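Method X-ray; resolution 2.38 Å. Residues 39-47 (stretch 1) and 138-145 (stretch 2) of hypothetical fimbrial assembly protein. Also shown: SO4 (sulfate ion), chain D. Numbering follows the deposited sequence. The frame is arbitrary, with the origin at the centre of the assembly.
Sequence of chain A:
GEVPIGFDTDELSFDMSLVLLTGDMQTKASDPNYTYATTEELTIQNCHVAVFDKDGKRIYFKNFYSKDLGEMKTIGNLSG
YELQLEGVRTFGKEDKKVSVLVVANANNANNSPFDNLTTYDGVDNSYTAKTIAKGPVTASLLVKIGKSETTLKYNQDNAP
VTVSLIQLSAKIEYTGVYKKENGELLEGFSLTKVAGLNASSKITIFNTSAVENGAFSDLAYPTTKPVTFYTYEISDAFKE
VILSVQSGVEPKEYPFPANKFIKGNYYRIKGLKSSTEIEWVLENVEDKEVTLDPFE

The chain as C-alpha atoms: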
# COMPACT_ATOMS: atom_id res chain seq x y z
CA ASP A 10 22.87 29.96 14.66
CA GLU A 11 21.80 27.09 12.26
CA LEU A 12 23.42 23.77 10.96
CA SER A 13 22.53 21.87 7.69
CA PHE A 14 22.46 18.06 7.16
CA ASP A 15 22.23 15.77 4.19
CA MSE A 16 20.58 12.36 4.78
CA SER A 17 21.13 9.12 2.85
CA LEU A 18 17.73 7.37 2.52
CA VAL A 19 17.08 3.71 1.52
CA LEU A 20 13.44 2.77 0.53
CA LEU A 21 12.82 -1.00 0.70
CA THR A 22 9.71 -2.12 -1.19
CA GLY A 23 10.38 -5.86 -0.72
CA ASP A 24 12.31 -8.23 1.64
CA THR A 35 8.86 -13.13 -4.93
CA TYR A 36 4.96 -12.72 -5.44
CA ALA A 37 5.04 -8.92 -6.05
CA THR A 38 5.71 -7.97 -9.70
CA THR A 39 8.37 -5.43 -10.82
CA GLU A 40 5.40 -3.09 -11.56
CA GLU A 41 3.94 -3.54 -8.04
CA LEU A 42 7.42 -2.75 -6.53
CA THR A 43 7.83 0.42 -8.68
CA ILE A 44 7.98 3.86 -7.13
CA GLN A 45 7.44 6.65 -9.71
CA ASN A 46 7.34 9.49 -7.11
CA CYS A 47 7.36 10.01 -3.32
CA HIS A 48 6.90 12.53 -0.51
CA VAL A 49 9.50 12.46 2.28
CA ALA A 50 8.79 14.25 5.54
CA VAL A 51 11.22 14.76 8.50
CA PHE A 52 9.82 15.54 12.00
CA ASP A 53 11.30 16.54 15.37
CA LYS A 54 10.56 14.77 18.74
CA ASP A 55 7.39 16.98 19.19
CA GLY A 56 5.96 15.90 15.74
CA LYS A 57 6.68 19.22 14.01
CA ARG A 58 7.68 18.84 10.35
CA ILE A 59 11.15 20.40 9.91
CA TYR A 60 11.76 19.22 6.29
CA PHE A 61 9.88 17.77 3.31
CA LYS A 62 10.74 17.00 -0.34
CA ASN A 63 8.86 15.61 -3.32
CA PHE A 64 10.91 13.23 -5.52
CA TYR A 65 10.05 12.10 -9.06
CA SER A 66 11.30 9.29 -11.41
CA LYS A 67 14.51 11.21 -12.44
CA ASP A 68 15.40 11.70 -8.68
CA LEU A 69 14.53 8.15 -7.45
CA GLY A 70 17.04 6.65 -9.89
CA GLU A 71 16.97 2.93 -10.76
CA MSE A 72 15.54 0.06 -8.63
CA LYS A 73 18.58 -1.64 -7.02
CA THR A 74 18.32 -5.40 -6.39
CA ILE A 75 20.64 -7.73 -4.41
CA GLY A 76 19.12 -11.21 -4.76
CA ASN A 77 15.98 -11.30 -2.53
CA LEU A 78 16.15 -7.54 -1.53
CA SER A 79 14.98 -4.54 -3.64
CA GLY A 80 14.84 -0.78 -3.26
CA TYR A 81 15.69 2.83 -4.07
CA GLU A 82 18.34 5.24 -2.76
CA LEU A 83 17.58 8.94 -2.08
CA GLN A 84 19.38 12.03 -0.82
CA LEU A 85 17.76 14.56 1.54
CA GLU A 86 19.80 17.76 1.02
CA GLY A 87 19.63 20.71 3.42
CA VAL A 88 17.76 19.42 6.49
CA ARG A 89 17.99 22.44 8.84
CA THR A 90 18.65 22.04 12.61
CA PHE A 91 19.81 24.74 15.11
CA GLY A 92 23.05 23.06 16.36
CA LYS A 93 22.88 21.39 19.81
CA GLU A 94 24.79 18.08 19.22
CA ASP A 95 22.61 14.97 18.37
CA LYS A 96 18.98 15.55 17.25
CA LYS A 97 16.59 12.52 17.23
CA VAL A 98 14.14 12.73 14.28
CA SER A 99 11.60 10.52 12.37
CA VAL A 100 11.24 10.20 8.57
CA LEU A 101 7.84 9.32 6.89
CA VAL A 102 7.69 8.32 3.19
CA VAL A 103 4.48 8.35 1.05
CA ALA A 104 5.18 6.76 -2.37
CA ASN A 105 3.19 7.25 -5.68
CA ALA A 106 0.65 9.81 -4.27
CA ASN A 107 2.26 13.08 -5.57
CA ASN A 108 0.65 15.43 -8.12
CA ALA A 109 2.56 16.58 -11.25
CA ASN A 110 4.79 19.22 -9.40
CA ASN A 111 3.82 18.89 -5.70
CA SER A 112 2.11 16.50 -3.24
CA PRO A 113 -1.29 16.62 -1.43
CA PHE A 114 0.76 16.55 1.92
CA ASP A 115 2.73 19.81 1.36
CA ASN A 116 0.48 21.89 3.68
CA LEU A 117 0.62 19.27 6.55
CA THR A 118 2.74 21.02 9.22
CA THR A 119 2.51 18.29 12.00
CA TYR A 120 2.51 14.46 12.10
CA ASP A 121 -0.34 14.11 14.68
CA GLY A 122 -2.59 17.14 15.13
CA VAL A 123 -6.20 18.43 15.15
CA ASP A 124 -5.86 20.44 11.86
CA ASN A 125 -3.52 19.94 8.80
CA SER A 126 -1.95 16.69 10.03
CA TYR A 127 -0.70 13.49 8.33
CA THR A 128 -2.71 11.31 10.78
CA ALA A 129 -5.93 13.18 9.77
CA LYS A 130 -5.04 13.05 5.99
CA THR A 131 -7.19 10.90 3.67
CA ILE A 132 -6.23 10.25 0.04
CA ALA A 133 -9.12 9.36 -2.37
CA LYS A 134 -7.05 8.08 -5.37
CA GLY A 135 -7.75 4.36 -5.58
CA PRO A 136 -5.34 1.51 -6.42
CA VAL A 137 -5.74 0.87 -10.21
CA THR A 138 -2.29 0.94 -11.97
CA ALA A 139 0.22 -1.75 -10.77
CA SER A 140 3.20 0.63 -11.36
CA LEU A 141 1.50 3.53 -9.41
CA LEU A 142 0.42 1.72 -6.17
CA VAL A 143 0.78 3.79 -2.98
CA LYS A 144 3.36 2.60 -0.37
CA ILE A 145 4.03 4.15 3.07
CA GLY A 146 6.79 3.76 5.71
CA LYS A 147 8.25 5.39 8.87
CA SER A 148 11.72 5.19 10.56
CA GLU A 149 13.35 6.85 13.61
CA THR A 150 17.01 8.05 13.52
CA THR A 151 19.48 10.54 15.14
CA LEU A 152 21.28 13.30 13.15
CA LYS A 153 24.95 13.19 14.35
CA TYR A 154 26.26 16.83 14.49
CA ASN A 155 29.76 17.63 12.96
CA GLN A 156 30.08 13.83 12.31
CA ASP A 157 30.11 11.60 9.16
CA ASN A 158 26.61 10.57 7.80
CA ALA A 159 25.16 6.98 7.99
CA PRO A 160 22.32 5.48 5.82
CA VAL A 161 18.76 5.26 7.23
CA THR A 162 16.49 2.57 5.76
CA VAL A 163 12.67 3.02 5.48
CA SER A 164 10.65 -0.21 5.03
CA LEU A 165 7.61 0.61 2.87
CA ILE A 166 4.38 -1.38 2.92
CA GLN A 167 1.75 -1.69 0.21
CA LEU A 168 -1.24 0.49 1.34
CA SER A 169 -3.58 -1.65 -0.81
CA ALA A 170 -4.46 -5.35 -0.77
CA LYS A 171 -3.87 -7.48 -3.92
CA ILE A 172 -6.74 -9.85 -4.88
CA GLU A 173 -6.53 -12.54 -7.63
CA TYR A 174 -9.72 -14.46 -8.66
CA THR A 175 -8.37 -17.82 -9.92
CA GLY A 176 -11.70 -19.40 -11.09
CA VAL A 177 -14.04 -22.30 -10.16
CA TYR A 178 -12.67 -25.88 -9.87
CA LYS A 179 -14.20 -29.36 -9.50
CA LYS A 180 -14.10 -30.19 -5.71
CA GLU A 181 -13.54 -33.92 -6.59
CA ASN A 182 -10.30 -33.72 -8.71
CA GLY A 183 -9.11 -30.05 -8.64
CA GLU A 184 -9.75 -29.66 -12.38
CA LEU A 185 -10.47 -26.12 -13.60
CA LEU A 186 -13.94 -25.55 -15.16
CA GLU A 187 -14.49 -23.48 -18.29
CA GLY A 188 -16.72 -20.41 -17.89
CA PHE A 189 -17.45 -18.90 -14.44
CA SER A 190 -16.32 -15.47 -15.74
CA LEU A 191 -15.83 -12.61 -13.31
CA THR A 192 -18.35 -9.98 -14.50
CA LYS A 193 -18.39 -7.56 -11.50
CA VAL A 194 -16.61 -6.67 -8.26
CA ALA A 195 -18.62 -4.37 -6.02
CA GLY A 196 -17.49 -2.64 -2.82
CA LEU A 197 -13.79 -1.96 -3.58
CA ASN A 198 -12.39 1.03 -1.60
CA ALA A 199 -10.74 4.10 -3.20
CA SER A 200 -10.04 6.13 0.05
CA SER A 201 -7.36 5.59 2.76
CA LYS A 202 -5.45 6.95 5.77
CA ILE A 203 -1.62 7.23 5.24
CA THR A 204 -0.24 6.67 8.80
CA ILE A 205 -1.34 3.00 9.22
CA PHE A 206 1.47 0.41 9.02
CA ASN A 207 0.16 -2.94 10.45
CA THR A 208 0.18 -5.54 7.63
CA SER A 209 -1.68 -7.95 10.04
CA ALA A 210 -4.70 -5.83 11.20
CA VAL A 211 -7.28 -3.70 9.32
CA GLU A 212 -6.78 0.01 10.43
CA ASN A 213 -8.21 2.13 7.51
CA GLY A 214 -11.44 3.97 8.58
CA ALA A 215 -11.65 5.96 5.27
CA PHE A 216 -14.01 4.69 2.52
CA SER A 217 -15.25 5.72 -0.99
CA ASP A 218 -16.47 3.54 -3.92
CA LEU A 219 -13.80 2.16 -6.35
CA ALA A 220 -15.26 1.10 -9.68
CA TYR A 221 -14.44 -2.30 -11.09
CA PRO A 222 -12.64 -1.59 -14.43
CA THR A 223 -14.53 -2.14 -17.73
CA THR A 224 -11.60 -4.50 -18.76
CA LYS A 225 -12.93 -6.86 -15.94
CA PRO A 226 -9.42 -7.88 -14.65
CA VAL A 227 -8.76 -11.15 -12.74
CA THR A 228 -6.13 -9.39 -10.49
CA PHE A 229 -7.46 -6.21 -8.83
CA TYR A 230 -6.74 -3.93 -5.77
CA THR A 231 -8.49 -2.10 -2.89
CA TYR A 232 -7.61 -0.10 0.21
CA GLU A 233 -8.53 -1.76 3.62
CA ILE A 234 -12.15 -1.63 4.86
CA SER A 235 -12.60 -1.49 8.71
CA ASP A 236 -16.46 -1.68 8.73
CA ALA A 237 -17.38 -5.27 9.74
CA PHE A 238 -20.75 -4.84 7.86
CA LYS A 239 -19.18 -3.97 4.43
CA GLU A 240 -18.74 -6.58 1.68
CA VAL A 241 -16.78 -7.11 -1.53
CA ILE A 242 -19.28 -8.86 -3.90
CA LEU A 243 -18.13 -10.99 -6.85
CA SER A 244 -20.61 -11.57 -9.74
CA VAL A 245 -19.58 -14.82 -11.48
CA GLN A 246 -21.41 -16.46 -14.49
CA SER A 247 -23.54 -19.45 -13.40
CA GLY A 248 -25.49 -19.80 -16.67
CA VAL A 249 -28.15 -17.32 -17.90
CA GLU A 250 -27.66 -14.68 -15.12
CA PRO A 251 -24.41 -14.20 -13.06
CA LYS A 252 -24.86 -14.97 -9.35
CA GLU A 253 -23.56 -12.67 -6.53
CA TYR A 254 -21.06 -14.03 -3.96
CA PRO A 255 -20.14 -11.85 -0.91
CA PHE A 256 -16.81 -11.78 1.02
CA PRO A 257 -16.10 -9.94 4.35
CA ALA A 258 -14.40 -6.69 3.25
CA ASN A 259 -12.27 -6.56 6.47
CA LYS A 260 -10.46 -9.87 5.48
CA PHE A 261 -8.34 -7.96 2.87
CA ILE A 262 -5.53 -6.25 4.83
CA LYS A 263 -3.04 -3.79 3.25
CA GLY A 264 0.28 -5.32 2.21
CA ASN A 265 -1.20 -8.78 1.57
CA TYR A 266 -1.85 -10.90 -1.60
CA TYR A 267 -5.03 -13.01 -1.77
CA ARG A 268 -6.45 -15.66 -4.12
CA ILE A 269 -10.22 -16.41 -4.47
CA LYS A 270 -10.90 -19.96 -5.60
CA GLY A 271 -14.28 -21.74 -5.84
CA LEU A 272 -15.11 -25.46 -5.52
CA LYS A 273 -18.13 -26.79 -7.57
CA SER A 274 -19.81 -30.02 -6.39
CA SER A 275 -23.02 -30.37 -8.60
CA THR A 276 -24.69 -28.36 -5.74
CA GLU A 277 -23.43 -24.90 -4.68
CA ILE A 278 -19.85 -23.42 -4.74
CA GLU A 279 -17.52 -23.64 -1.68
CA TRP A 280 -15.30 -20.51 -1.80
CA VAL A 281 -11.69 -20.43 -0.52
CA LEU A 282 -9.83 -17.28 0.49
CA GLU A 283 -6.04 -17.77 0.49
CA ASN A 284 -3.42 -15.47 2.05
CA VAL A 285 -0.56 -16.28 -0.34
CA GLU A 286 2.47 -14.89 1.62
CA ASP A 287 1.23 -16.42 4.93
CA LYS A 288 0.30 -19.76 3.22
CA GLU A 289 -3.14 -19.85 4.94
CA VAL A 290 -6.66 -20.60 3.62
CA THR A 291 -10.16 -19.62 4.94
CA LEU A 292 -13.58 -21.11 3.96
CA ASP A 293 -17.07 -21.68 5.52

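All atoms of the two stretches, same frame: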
# COMPACT_ATOMS: atom_id res chain seq x y z
N THR A 39 7.46 -6.56 -10.67
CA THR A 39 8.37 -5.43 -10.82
C THR A 39 7.51 -4.18 -10.85
O THR A 39 7.87 -3.21 -10.18
CB THR A 39 9.27 -5.60 -12.05
OG1 THR A 39 10.19 -6.66 -11.76
CG2 THR A 39 10.10 -4.35 -12.37
N GLU A 40 6.33 -4.23 -11.53
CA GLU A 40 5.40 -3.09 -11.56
C GLU A 40 4.93 -2.73 -10.15
O GLU A 40 5.02 -1.58 -9.75
CB GLU A 40 4.18 -3.37 -12.44
CG GLU A 40 4.43 -3.54 -13.92
CD GLU A 40 3.19 -4.03 -14.66
OE1 GLU A 40 2.16 -3.32 -14.63
OE2 GLU A 40 3.26 -5.13 -15.25
N GLU A 41 4.48 -3.72 -9.38
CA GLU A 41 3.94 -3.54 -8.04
C GLU A 41 5.01 -3.05 -7.03
O GLU A 41 4.65 -2.51 -5.99
CB GLU A 41 3.33 -4.84 -7.55
CG GLU A 41 2.12 -5.23 -8.39
CD GLU A 41 1.44 -6.54 -8.06
OE1 GLU A 41 2.11 -7.45 -7.52
OE2 GLU A 41 0.24 -6.68 -8.40
N LEU A 42 6.30 -3.19 -7.36
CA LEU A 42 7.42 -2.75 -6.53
C LEU A 42 7.90 -1.37 -6.95
O LEU A 42 8.74 -0.79 -6.26
CB LEU A 42 8.60 -3.74 -6.61
CG LEU A 42 8.44 -5.10 -5.95
CD1 LEU A 42 9.51 -6.09 -6.45
CD2 LEU A 42 8.45 -4.99 -4.43
N THR A 43 7.40 -0.86 -8.09
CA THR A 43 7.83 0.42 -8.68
C THR A 43 7.33 1.59 -7.87
O THR A 43 6.17 1.64 -7.45
CB THR A 43 7.34 0.55 -10.14
OG1 THR A 43 7.93 -0.50 -10.88
CG2 THR A 43 7.73 1.86 -10.80
N ILE A 44 8.23 2.57 -7.71
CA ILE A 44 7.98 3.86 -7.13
C ILE A 44 8.31 4.88 -8.23
O ILE A 44 9.45 4.91 -8.70
CB ILE A 44 8.76 4.08 -5.82
CG1 ILE A 44 8.36 3.05 -4.77
CG2 ILE A 44 8.57 5.53 -5.29
CD1 ILE A 44 9.22 3.07 -3.54
N GLN A 45 7.29 5.66 -8.66
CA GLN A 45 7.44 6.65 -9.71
C GLN A 45 7.67 8.03 -9.10
O GLN A 45 8.25 8.88 -9.75
CB GLN A 45 6.22 6.67 -10.63
CG GLN A 45 6.01 5.37 -11.40
CD GLN A 45 4.93 5.50 -12.45
OE1 GLN A 45 4.98 6.36 -13.33
NE2 GLN A 45 4.00 4.57 -12.45
N ASN A 46 7.24 8.23 -7.85
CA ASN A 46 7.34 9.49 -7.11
C ASN A 46 7.12 9.24 -5.61
O ASN A 46 6.52 8.23 -5.25
CB ASN A 46 6.31 10.50 -7.64
CG ASN A 46 4.86 10.11 -7.47
OD1 ASN A 46 4.32 10.06 -6.35
ND2 ASN A 46 4.16 9.92 -8.56
N CYS A 47 7.57 10.13 -4.76
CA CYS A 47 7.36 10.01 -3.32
C CYS A 47 7.45 11.38 -2.66
O CYS A 47 8.00 12.33 -3.21
CB CYS A 47 8.33 9.02 -2.66
SG CYS A 47 10.08 9.51 -2.71
N THR A 138 -3.50 1.19 -11.19
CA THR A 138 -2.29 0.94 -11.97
C THR A 138 -1.25 0.26 -11.06
O THR A 138 -0.91 0.80 -10.00
CB THR A 138 -1.79 2.27 -12.56
OG1 THR A 138 -2.87 2.88 -13.29
CG2 THR A 138 -0.56 2.12 -13.45
N ALA A 139 -0.76 -0.92 -11.48
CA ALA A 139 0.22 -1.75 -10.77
C ALA A 139 1.52 -0.98 -10.48
O ALA A 139 2.07 -1.11 -9.39
CB ALA A 139 0.54 -3.00 -11.59
N SER A 140 1.97 -0.16 -11.44
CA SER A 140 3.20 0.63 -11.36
C SER A 140 2.99 1.98 -10.60
O SER A 140 3.96 2.71 -10.38
CB SER A 140 3.73 0.90 -12.77
OG SER A 140 2.72 1.46 -13.59
N LEU A 141 1.76 2.30 -10.16
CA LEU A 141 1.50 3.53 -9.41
C LEU A 141 0.64 3.18 -8.17
O LEU A 141 -0.36 3.81 -7.89
CB LEU A 141 0.85 4.60 -10.30
CG LEU A 141 0.86 6.06 -9.77
CD1 LEU A 141 2.27 6.67 -9.80
CD2 LEU A 141 -0.08 6.93 -10.59
N LEU A 142 1.05 2.15 -7.43
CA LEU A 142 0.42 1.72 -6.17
C LEU A 142 1.08 2.45 -5.00
O LEU A 142 2.31 2.54 -4.94
CB LEU A 142 0.49 0.20 -5.98
CG LEU A 142 -0.32 -0.68 -6.95
CD1 LEU A 142 0.07 -2.15 -6.82
CD2 LEU A 142 -1.83 -0.42 -6.84
N VAL A 143 0.27 2.99 -4.08
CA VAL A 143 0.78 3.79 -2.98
C VAL A 143 1.38 2.86 -1.91
O VAL A 143 0.78 1.84 -1.53
CB VAL A 143 -0.32 4.73 -2.38
CG1 VAL A 143 0.17 5.46 -1.13
CG2 VAL A 143 -0.81 5.73 -3.42
N LYS A 144 2.59 3.25 -1.44
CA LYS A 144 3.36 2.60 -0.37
C LYS A 144 3.69 3.63 0.70
O LYS A 144 3.84 4.81 0.39
CB LYS A 144 4.64 1.91 -0.89
CG LYS A 144 4.44 0.86 -1.99
CD LYS A 144 5.11 1.34 -3.28
CE LYS A 144 5.07 0.33 -4.42
NZ LYS A 144 3.70 0.11 -4.96
N ILE A 145 3.73 3.21 1.97
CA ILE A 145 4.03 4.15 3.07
C ILE A 145 4.98 3.46 4.09
O ILE A 145 4.93 2.26 4.28
CB ILE A 145 2.73 4.69 3.78
CG1 ILE A 145 1.91 3.55 4.45
CG2 ILE A 145 1.83 5.54 2.83
CD1 ILE A 145 0.79 4.05 5.36
S SO4 D . 8.19 -9.52 -12.91
O1 SO4 D . 8.40 -9.25 -11.48
O2 SO4 D . 7.04 -8.74 -13.40
O3 SO4 D . 9.39 -9.15 -13.68
O4 SO4 D . 7.91 -10.95 -13.09
O HOH W 1 3.65 0.45 -7.69

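This is a mainly polar contact between a weakly bonded helical turn with the loop after it, and a loop leading into a strand, in which side chains from each stretch reach backbone carbonyls of the other and a bridging water fills the space between them. The CA atoms come closest at Glu40 and Ser140, 4.3 Å apart. Ala139, whose CA-to-CB bond points toward the other stretch, and Ser140 have small side chains that take up little room at this close approach. Here Glu40 O and Ala139 O stand 3.0 Å apart, two acceptors that cannot bond to each other. Each instead faces a CA-H group: Ser140 CA lies 3.3 Å from Glu40 O, with an angle of 164° at the hydrogen, and Glu41 CA lies 3.4 Å from Ala139 O.

Lys144 donates one of the two direct hydrogen bonds across the contact. Its long chain allows a buried ammonium to reach across, and NZ donates to Glu41 O at 3.0 Å while also bonding to Leu142 O of its own stretch at 2.8 Å. The methylenes are used as well: Lys144 CD packs 4.0 Å from Ile44 CG1, so the aliphatic part of the lysine meets a hydrophobic neighbour. Water 1 accepts from Lys144 NZ (2.8 Å) and from Leu142 N (3.1 Å), and lies 2.8 Å from both Thr43 O and Ala139 O, joining backbone groups that do not meet directly.

Further along stretch 1, the CA-to-CB bond of Gln45 points toward stretch 2, and its amide NE2 donates to Ser140 O at 2.8 Å with a nearly linear angle of 177°. Leu141 makes van der Waals contact, its CD1 lying 3.8 Å from Gln45 NE2 and 4.0 Å from Asn46 ND2. Within stretch 1, Thr43 OG1 donates to Thr39 O at 2.8 Å, tying the turn to its start, where Thr39 N binds sulfate O1 at 3.0 Å.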